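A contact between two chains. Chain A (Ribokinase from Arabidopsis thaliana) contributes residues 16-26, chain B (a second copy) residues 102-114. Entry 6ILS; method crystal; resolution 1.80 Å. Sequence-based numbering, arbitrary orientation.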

# COMPACT_ATOMS: atom_id res chain seq x y z
N TYR A 16 -5.60 -4.14 -3.03
CA TYR A 16 -6.05 -5.30 -3.78
C TYR A 16 -4.96 -5.80 -4.71
O TYR A 16 -4.41 -5.03 -5.49
CB TYR A 16 -7.29 -4.97 -4.61
CG TYR A 16 -8.52 -4.54 -3.86
CD1 TYR A 16 -9.44 -5.48 -3.39
CD2 TYR A 16 -8.81 -3.19 -3.67
CE1 TYR A 16 -10.59 -5.09 -2.72
CE2 TYR A 16 -9.95 -2.79 -3.01
CZ TYR A 16 -10.84 -3.74 -2.54
OH TYR A 16 -11.97 -3.32 -1.89
N VAL A 17 -4.65 -7.09 -4.65
CA VAL A 17 -3.75 -7.69 -5.62
C VAL A 17 -4.40 -8.94 -6.23
O VAL A 17 -4.98 -9.76 -5.52
CB VAL A 17 -2.38 -8.06 -5.01
CG1 VAL A 17 -1.59 -6.80 -4.66
CG2 VAL A 17 -2.55 -8.95 -3.80
N GLU A 18 -4.32 -9.06 -7.55
CA GLU A 18 -4.84 -10.23 -8.26
C GLU A 18 -3.73 -11.24 -8.50
O GLU A 18 -2.81 -10.98 -9.28
CB GLU A 18 -5.49 -9.83 -9.58
CG GLU A 18 -6.71 -8.93 -9.43
CD GLU A 18 -7.45 -8.73 -10.74
OE1 GLU A 18 -7.95 -7.62 -10.99
OE2 GLU A 18 -7.53 -9.70 -11.53
N ILE A 19 -3.81 -12.38 -7.83
CA ILE A 19 -2.80 -13.41 -7.95
C ILE A 19 -3.43 -14.74 -8.36
O ILE A 19 -4.60 -14.99 -8.08
CB ILE A 19 -2.03 -13.59 -6.63
CG1 ILE A 19 -3.01 -13.83 -5.48
CG2 ILE A 19 -1.17 -12.36 -6.34
CD1 ILE A 19 -2.34 -14.02 -4.14
N GLU A 20 -2.66 -15.58 -9.05
CA GLU A 20 -3.15 -16.90 -9.42
C GLU A 20 -3.38 -17.72 -8.16
O GLU A 20 -4.47 -18.23 -7.91
CB GLU A 20 -2.18 -17.61 -10.37
N ARG A 21 -2.33 -17.82 -7.35
CA ARG A 21 -2.37 -18.56 -6.10
C ARG A 21 -1.57 -17.81 -5.04
O ARG A 21 -0.74 -16.96 -5.37
CB ARG A 21 -1.84 -19.98 -6.31
CG ARG A 21 -2.07 -20.94 -5.16
CD ARG A 21 -2.00 -22.39 -5.62
NE ARG A 21 -3.30 -23.06 -5.57
CZ ARG A 21 -3.70 -23.85 -4.58
NH1 ARG A 21 -4.90 -24.41 -4.62
NH2 ARG A 21 -2.90 -24.08 -3.55
N LEU A 22 -1.82 -18.10 -3.76
CA LEU A 22 -1.03 -17.52 -2.67
C LEU A 22 0.44 -17.92 -2.78
O LEU A 22 0.78 -18.88 -3.47
CB LEU A 22 -1.59 -17.96 -1.32
CG LEU A 22 -2.93 -17.38 -0.88
CD1 LEU A 22 -3.30 -17.84 0.52
CD2 LEU A 22 -2.90 -15.86 -0.95
N PRO A 23 1.33 -17.16 -2.13
CA PRO A 23 2.75 -17.53 -2.06
C PRO A 23 3.06 -18.52 -0.93
O PRO A 23 2.15 -18.97 -0.23
CB PRO A 23 3.45 -16.20 -1.80
CG PRO A 23 2.44 -15.39 -1.08
CD PRO A 23 1.10 -15.78 -1.66
N LYS A 24 4.34 -18.85 -0.78
CA LYS A 24 4.85 -19.78 0.28
C LYS A 24 5.97 -19.08 1.04
O LYS A 24 6.59 -18.20 0.48
CB LYS A 24 5.39 -21.08 -0.33
N GLU A 25 6.20 -19.47 2.30
CA GLU A 25 7.25 -18.84 3.14
C GLU A 25 8.58 -18.75 2.41
O GLU A 25 9.40 -19.65 2.59
CB GLU A 25 7.40 -19.60 4.46
N GLY A 26 8.81 -17.66 1.67
CA GLY A 26 10.05 -17.44 0.90
C GLY A 26 9.71 -17.18 -0.55
O GLY A 26 10.45 -16.44 -1.20
N LEU B 102 6.29 -10.08 6.33
CA LEU B 102 7.28 -10.57 7.28
C LEU B 102 6.63 -11.50 8.31
O LEU B 102 5.60 -11.17 8.90
CB LEU B 102 7.96 -9.40 7.99
CG LEU B 102 8.41 -8.21 7.15
CD1 LEU B 102 8.91 -7.08 8.04
CD2 LEU B 102 9.51 -8.63 6.19
N GLN B 103 7.24 -12.66 8.54
CA GLN B 103 6.75 -13.58 9.55
C GLN B 103 7.61 -13.51 10.81
O GLN B 103 8.69 -12.93 10.80
CB GLN B 103 6.72 -15.01 9.02
CG GLN B 103 5.52 -15.31 8.15
CD GLN B 103 5.91 -15.90 6.81
OE1 GLN B 103 7.09 -15.93 6.46
NE2 GLN B 103 4.92 -16.38 6.06
N SER B 104 7.11 -14.11 11.89
CA SER B 104 7.81 -14.07 13.17
C SER B 104 9.04 -14.98 13.20
O SER B 104 10.00 -14.71 13.92
CB SER B 104 6.86 -14.44 14.31
OG SER B 104 7.34 -13.95 15.54
N ASP B 105 9.01 -16.05 12.40
CA ASP B 105 10.14 -16.98 12.34
C ASP B 105 11.36 -16.34 11.67
O ASP B 105 12.49 -16.47 12.16
CB ASP B 105 9.74 -18.27 11.61
CG ASP B 105 9.00 -18.01 10.31
OD1 ASP B 105 9.46 -17.17 9.51
OD2 ASP B 105 7.96 -18.66 10.09
N GLY B 106 11.14 -15.63 10.57
CA GLY B 106 12.22 -14.93 9.89
C GLY B 106 12.09 -14.92 8.38
O GLY B 106 12.77 -14.14 7.71
N GLN B 107 11.21 -15.78 7.86
CA GLN B 107 10.98 -15.86 6.42
C GLN B 107 10.17 -14.68 5.92
O GLN B 107 9.36 -14.09 6.65
CB GLN B 107 10.27 -17.17 6.06
N ASN B 108 10.40 -14.31 4.67
CA ASN B 108 9.60 -13.29 4.00
C ASN B 108 8.86 -13.84 2.80
O ASN B 108 9.44 -14.54 1.97
CB ASN B 108 10.44 -12.11 3.53
CG ASN B 108 11.28 -11.52 4.62
OD1 ASN B 108 10.94 -11.62 5.79
ND2 ASN B 108 12.42 -10.92 4.24
N SER B 109 7.60 -13.47 2.67
CA SER B 109 6.83 -13.82 1.50
C SER B 109 6.46 -12.53 0.78
O SER B 109 6.01 -11.56 1.42
CB SER B 109 5.60 -14.63 1.89
OG SER B 109 4.79 -14.85 0.77
N ILE B 110 6.66 -12.49 -0.53
CA ILE B 110 6.50 -11.25 -1.27
C ILE B 110 5.60 -11.38 -2.50
O ILE B 110 5.72 -12.34 -3.26
CB ILE B 110 7.88 -10.69 -1.71
CG1 ILE B 110 8.71 -10.33 -0.47
CG2 ILE B 110 7.72 -9.47 -2.63
CD1 ILE B 110 9.97 -9.57 -0.76
N ILE B 111 4.67 -10.44 -2.64
CA ILE B 111 3.87 -10.27 -3.86
C ILE B 111 4.28 -8.97 -4.55
O ILE B 111 4.20 -7.89 -3.95
CB ILE B 111 2.36 -10.24 -3.57
CG1 ILE B 111 1.94 -11.47 -2.76
CG2 ILE B 111 1.57 -10.15 -4.86
CD1 ILE B 111 0.44 -11.60 -2.59
N ILE B 112 4.73 -9.07 -5.80
CA ILE B 112 5.19 -7.89 -6.52
C ILE B 112 4.21 -7.51 -7.63
O ILE B 112 3.82 -8.34 -8.45
CB ILE B 112 6.61 -8.10 -7.09
CG1 ILE B 112 7.63 -7.83 -5.98
CG2 ILE B 112 6.87 -7.16 -8.27
CD1 ILE B 112 9.07 -7.94 -6.39
N VAL B 113 3.79 -6.24 -7.60
CA VAL B 113 2.94 -5.70 -8.65
C VAL B 113 3.80 -4.87 -9.58
O VAL B 113 4.42 -3.88 -9.15
CB VAL B 113 1.79 -4.82 -8.07
CG1 VAL B 113 0.95 -4.24 -9.21
CG2 VAL B 113 0.94 -5.61 -7.10
N GLY B 114 3.87 -5.27 -10.84
CA GLY B 114 4.72 -4.60 -11.80
C GLY B 114 4.29 -3.18 -12.05
O GLY B 114 5.11 -2.25 -12.05

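Apolar packing does most of the work in this contact. Strand 16-19 of chain A crosses strand 108-113 of chain B at close to a right angle, 97°, with 8.6 Å between the axes at closest approach. That spacing leaves room for side chains between the strands. Backbone pairing of the two strands is not expected from such a crossing. The two stretches together bury 444 Å².

The apolar group consists of Val17(A), Ile19(A) and Pro23(A) on one side and Ile111(B) and Val113(B) on the other. In all five, the CA-to-CB bond points toward the other stretch. The alternation of the strands sets which side chains face the partner. Val17(A) and Ile19(A) face chain B, while Glu18(A) between them points away and is exposed. On chain B, Ile111(B) and Val113(B) face chain A, while Ile110(B) and Ile112(B) point away.

Ile111(B) has the largest covered area, 82 Å². Its CG2 lies 3.8 Å from CG2 of Ile19(A). Its CD1 lies 4.2 Å from CG2 of Val17(A), and its CG1 lies 4.3 Å from CG of Pro23(A). Its chi1 is m and its chi2 is t, which puts CD1 near Val17(A); CG2 meets Ile19(A) and CG1 is nearest to Pro23(A). Val17(A) also meets Val113(B), with CG1 of Val17(A) 3.7 Å from CG2 of Val113(B). Branched aliphatic side chains suit these buried places, because they fill space and leave no polar group unsatisfied.

Beyond the strand, the chain A loop continues the contact. The ring of Pro23(A), puckered C-gamma endo, turns its CB-CG edge to Ser109(B). CG of Pro23(A) is 3.0 Å from OG of Ser109(B), a tight approach of carbon to oxygen. Ser109(B) is buried, and its small side chain fits beside the ring. Ser109(B) has chi1 t, and its OG lies at the proline ring. OG of Ser109(B) is also 3.8 Å from the backbone O of Lys24(A).

At the end of the stretch the contact is mostly between backbone atoms. CA of Gly26(A) is 3.2 Å from O of Asn108(B), a CA-H...O contact with an angle of 124° at the hydrogen. N of Gly26(A) is also 3.2 Å from O of Asn108(B). Glycine suits the site for a local reason: at phi 125° and psi -31°, a CB would be jammed against the carbonyl O of Glu25(A). Next to it, CB of Glu25(A) lies 4.1 Å from CB of Gln107(B). Both side chains are modelled only as far as CB.

No clear hydrogen bond crosses between the stretches. Hydrogen bonds within chain B instead hold the turn before its strand. N of Gln107(B) donates to OD1 of Asp105(B) at 2.8 Å, and N of Gly106(B) makes a weak bond to OD1 of Asp105(B) at 2.5 Å. N of Gln103(B) donates to O of Gln107(B) at 3.2 Å, closing the loop.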